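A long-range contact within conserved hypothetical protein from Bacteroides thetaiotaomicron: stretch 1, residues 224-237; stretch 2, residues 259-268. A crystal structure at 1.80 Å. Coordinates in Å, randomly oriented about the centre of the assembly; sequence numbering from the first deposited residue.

Stretch 1, residues 224-237: MPINHETFGVHVEK
Stretch 2 (259-268) EQYIYINREE

Two parallel strands, 230-237 and a short one at 263-265, lie edge to edge, their axes 4.6 Å apart at closest approach and crossing at -29°. Stretch 2 enters as a loop. Gln260 O receives a CA-H...O contact from Glu229 CA at 3.5 Å. Tyr261 (phi/psi -84/88, chi1 m, chi2 -68°) covers the turn that launches stretch 1's strand, a type I turn from Asn227 to Thr230 in which Thr230 OG1 donates to Asn227 OD1 at 2.9 Å. One face of the Tyr261 ring takes the edge of Phe231 (chi1 t, chi2 93°), with centroids 5.7 Å apart and planes at 62°; Pro225 CG packs 3.5 Å from Tyr261 CZ.

At Tyr263 (-113/146, chi1 m) the ladder starts. Tyr263 N donates to Glu229 O at 3.0 Å, and Tyr263 O accepts from Phe231 N at 3.0 Å, so one residue grips both neighbours of its partner Thr230 (CA-CA 4.6 Å). Ile264 (-120/122, m, t) pairs with Phe231, CA-CA 5.0 Å, on the opposite face from Tyr263 and Asn265; its CG2 meets Val233 CG2 at 3.7 Å. Asn265 (-99/113, chi1 t) repeats the grip around Gly232, CA-CA 4.6 Å: Asn265 N to Phe231 O is 2.8 Å, and Val233 N to Asn265 O is 2.9 Å. Gly232 is hemmed, since an ideal CB would sit 2.8 Å from Ile226 CD1, which packs 3.6 Å from Asn265 CB.

Beyond the ladder, charge takes over. Arg266 (-103/21; m, t, p, chi4 84°) reaches along Val233 to a salt bridge with Glu236 (t, t), its NH2 lying 3.1 Å from Glu236 OE1 and 2.9 Å from Glu236 OE2, the latter bond weak. Glu267 turns the backbone to positive phi (72/-156); Asn265 OD1 accepts from Glu267 N at 2.8 Å, and Glu267 OE2 (chi1 m, chi2 t) accepts from His234 ND1 at 2.8 Å.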

# COMPACT_ATOMS: atom_id res chain seq x y z
N MET A 224 -0.76 3.11 -20.36
CA MET A 224 -0.29 1.89 -21.01
C MET A 224 -1.48 1.11 -21.53
O MET A 224 -2.63 1.45 -21.25
CB MET A 224 0.56 1.03 -20.03
CG MET A 224 -0.19 0.39 -18.77
SD MET A 224 0.92 -0.57 -17.69
CE MET A 224 1.27 -2.00 -18.74
N PRO A 225 -1.23 0.03 -22.28
CA PRO A 225 -2.36 -0.78 -22.78
C PRO A 225 -3.21 -1.37 -21.66
O PRO A 225 -2.69 -1.72 -20.58
CB PRO A 225 -1.65 -1.90 -23.58
CG PRO A 225 -0.35 -1.25 -24.00
CD PRO A 225 0.06 -0.50 -22.76
N ILE A 226 -4.52 -1.46 -21.91
CA ILE A 226 -5.48 -2.17 -21.04
C ILE A 226 -5.77 -3.54 -21.66
O ILE A 226 -5.75 -4.56 -20.97
CB ILE A 226 -6.79 -1.38 -20.87
CG1 ILE A 226 -6.54 -0.12 -20.03
CG2 ILE A 226 -7.88 -2.27 -20.17
CD1 ILE A 226 -7.59 1.02 -20.34
N ASN A 227 -6.07 -3.55 -22.95
CA ASN A 227 -6.15 -4.81 -23.67
C ASN A 227 -5.56 -4.63 -25.06
O ASN A 227 -4.99 -3.57 -25.37
CB ASN A 227 -7.57 -5.42 -23.66
CG ASN A 227 -8.53 -4.78 -24.68
OD1 ASN A 227 -8.23 -3.76 -25.30
ND2 ASN A 227 -9.67 -5.44 -24.91
N HIS A 228 -5.69 -5.64 -25.91
CA HIS A 228 -5.06 -5.65 -27.22
C HIS A 228 -5.43 -4.47 -28.12
O HIS A 228 -4.67 -4.10 -28.94
CB HIS A 228 -5.31 -6.96 -27.93
CG HIS A 228 -6.73 -7.14 -28.33
ND1 HIS A 228 -7.67 -7.66 -27.49
CD2 HIS A 228 -7.37 -6.83 -29.46
CE1 HIS A 228 -8.84 -7.67 -28.09
NE2 HIS A 228 -8.68 -7.17 -29.29
N GLU A 229 -6.59 -3.88 -27.92
CA GLU A 229 -7.06 -2.75 -28.70
C GLU A 229 -7.44 -1.45 -27.93
O GLU A 229 -8.05 -0.57 -28.48
CB GLU A 229 -8.24 -3.15 -29.58
CG GLU A 229 -9.43 -3.61 -28.83
CD GLU A 229 -10.62 -3.96 -29.70
OE1 GLU A 229 -10.49 -3.96 -30.90
OE2 GLU A 229 -11.67 -4.21 -29.17
N THR A 230 -7.06 -1.38 -26.67
CA THR A 230 -7.43 -0.25 -25.81
C THR A 230 -6.19 0.20 -25.03
O THR A 230 -5.56 -0.60 -24.34
CB THR A 230 -8.57 -0.60 -24.81
OG1 THR A 230 -9.63 -1.28 -25.51
CG2 THR A 230 -9.10 0.65 -24.10
N PHE A 231 -5.85 1.47 -25.18
CA PHE A 231 -4.75 2.07 -24.42
C PHE A 231 -5.38 2.97 -23.35
O PHE A 231 -6.31 3.72 -23.66
CB PHE A 231 -3.90 2.91 -25.37
CG PHE A 231 -2.57 3.32 -24.79
CD1 PHE A 231 -1.44 2.53 -25.00
CD2 PHE A 231 -2.46 4.46 -24.01
CE1 PHE A 231 -0.19 2.91 -24.47
CE2 PHE A 231 -1.22 4.85 -23.46
CZ PHE A 231 -0.08 4.06 -23.69
N GLY A 232 -4.85 2.95 -22.13
CA GLY A 232 -5.42 3.77 -21.06
C GLY A 232 -4.49 4.93 -20.78
O GLY A 232 -3.28 4.74 -20.62
N VAL A 233 -5.04 6.13 -20.72
CA VAL A 233 -4.29 7.28 -20.26
C VAL A 233 -4.63 7.46 -18.78
O VAL A 233 -5.77 7.77 -18.43
CB VAL A 233 -4.62 8.57 -21.09
CG1 VAL A 233 -3.83 9.76 -20.57
CG2 VAL A 233 -4.30 8.33 -22.55
N HIS A 234 -3.65 7.24 -17.91
CA HIS A 234 -3.92 7.19 -16.45
C HIS A 234 -3.80 8.54 -15.76
O HIS A 234 -4.46 8.78 -14.74
CB HIS A 234 -3.02 6.16 -15.74
CG HIS A 234 -3.10 4.79 -16.35
ND1 HIS A 234 -4.24 4.32 -16.97
CD2 HIS A 234 -2.18 3.79 -16.45
CE1 HIS A 234 -4.01 3.11 -17.46
NE2 HIS A 234 -2.77 2.77 -17.15
N VAL A 235 -2.90 9.39 -16.25
CA VAL A 235 -2.59 10.66 -15.59
C VAL A 235 -2.40 11.69 -16.68
O VAL A 235 -1.79 11.40 -17.72
CB VAL A 235 -1.25 10.53 -14.73
CG1 VAL A 235 -0.66 11.87 -14.33
CG2 VAL A 235 -1.48 9.66 -13.43
N GLU A 236 -2.92 12.89 -16.43
CA GLU A 236 -2.58 14.06 -17.22
C GLU A 236 -2.56 15.28 -16.30
O GLU A 236 -3.57 15.58 -15.64
CB GLU A 236 -3.61 14.22 -18.35
CG GLU A 236 -3.21 15.15 -19.47
CD GLU A 236 -4.31 15.23 -20.52
OE1 GLU A 236 -4.12 14.67 -21.63
OE2 GLU A 236 -5.39 15.81 -20.21
N LYS A 237 -1.42 15.97 -16.20
CA LYS A 237 -1.26 17.13 -15.32
C LYS A 237 -0.64 18.26 -16.09
O LYS A 237 0.26 18.03 -16.89
CB LYS A 237 -0.32 16.84 -14.13
CG LYS A 237 -0.78 15.79 -13.16
CD LYS A 237 -1.95 16.27 -12.37
CE LYS A 237 -2.29 15.26 -11.31
NZ LYS A 237 -3.53 15.69 -10.66
N GLU A 259 -0.86 2.24 -33.25
CA GLU A 259 -2.12 2.21 -34.01
C GLU A 259 -3.04 1.04 -33.70
O GLU A 259 -4.24 1.15 -33.90
CB GLU A 259 -1.88 2.32 -35.54
CG GLU A 259 -1.61 3.77 -36.00
CD GLU A 259 -1.92 4.05 -37.47
OE1 GLU A 259 -2.35 5.20 -37.77
OE2 GLU A 259 -1.73 3.15 -38.34
N GLN A 260 -2.49 -0.07 -33.18
CA GLN A 260 -3.33 -1.22 -32.85
C GLN A 260 -4.34 -0.90 -31.73
O GLN A 260 -5.36 -1.57 -31.58
CB GLN A 260 -2.49 -2.45 -32.49
CG GLN A 260 -1.67 -2.34 -31.20
CD GLN A 260 -0.19 -2.10 -31.47
OE1 GLN A 260 0.66 -2.59 -30.73
NE2 GLN A 260 0.13 -1.36 -32.54
N TYR A 261 -4.04 0.13 -30.94
CA TYR A 261 -4.97 0.58 -29.89
C TYR A 261 -5.99 1.52 -30.51
O TYR A 261 -5.79 2.74 -30.55
CB TYR A 261 -4.20 1.23 -28.71
CG TYR A 261 -3.16 0.27 -28.21
CD1 TYR A 261 -3.54 -0.92 -27.56
CD2 TYR A 261 -1.81 0.51 -28.41
CE1 TYR A 261 -2.61 -1.83 -27.13
CE2 TYR A 261 -0.84 -0.41 -27.95
CZ TYR A 261 -1.26 -1.57 -27.33
OH TYR A 261 -0.33 -2.47 -26.92
N ILE A 262 -7.06 0.93 -31.02
CA ILE A 262 -8.18 1.62 -31.65
C ILE A 262 -8.87 2.58 -30.68
O ILE A 262 -9.35 3.64 -31.09
CB ILE A 262 -9.21 0.56 -32.21
CG1 ILE A 262 -8.66 -0.06 -33.49
CG2 ILE A 262 -10.54 1.18 -32.58
CD1 ILE A 262 -7.78 -1.23 -33.29
N TYR A 263 -8.91 2.19 -29.40
CA TYR A 263 -9.63 2.92 -28.37
C TYR A 263 -8.68 3.52 -27.36
O TYR A 263 -7.65 2.93 -27.04
CB TYR A 263 -10.61 2.01 -27.63
CG TYR A 263 -11.59 1.38 -28.57
CD1 TYR A 263 -12.59 2.15 -29.15
CD2 TYR A 263 -11.49 0.04 -28.92
CE1 TYR A 263 -13.49 1.59 -30.06
CE2 TYR A 263 -12.39 -0.53 -29.82
CZ TYR A 263 -13.38 0.25 -30.37
OH TYR A 263 -14.29 -0.29 -31.26
N ILE A 264 -9.04 4.70 -26.86
CA ILE A 264 -8.26 5.32 -25.78
C ILE A 264 -9.22 5.49 -24.60
O ILE A 264 -10.27 6.10 -24.74
CB ILE A 264 -7.66 6.69 -26.16
CG1 ILE A 264 -6.66 6.58 -27.32
CG2 ILE A 264 -6.96 7.30 -24.91
CD1 ILE A 264 -6.13 7.96 -27.80
N ASN A 265 -8.88 4.90 -23.46
CA ASN A 265 -9.69 5.02 -22.26
C ASN A 265 -9.05 6.10 -21.35
O ASN A 265 -7.93 5.92 -20.84
CB ASN A 265 -9.76 3.66 -21.54
CG ASN A 265 -10.66 3.67 -20.30
OD1 ASN A 265 -10.79 4.69 -19.61
ND2 ASN A 265 -11.27 2.51 -19.99
N ARG A 266 -9.75 7.22 -21.18
CA ARG A 266 -9.25 8.33 -20.33
C ARG A 266 -9.93 8.39 -18.95
O ARG A 266 -9.93 9.42 -18.29
CB ARG A 266 -9.35 9.68 -21.07
CG ARG A 266 -8.50 9.70 -22.35
CD ARG A 266 -8.63 10.97 -23.18
NE ARG A 266 -8.33 12.15 -22.37
CZ ARG A 266 -7.12 12.65 -22.12
NH1 ARG A 266 -6.02 12.10 -22.63
NH2 ARG A 266 -7.04 13.71 -21.34
N GLU A 267 -10.51 7.26 -18.54
CA GLU A 267 -10.96 7.05 -17.15
C GLU A 267 -12.21 7.87 -16.78
O GLU A 267 -13.00 8.23 -17.65
CB GLU A 267 -9.78 7.17 -16.14
CG GLU A 267 -8.53 6.45 -16.69
CD GLU A 267 -7.49 6.04 -15.64
OE1 GLU A 267 -7.40 6.68 -14.56
OE2 GLU A 267 -6.75 5.06 -15.89
N GLU A 268 -12.38 8.14 -15.49
CA GLU A 268 -13.70 8.54 -14.98
C GLU A 268 -13.79 10.03 -14.69
O GLU A 268 -12.76 10.70 -14.57
CB GLU A 268 -14.00 7.76 -13.71
CG GLU A 268 -13.89 6.26 -13.89
CD GLU A 268 -12.75 5.65 -13.13
OE1 GLU A 268 -11.65 6.26 -13.09
OE2 GLU A 268 -12.97 4.55 -12.57
O HOH W 1 -6.98 9.82 -16.75
O HOH W 2 -7.00 9.37 -14.24
O HOH W 3 -2.77 12.65 -22.39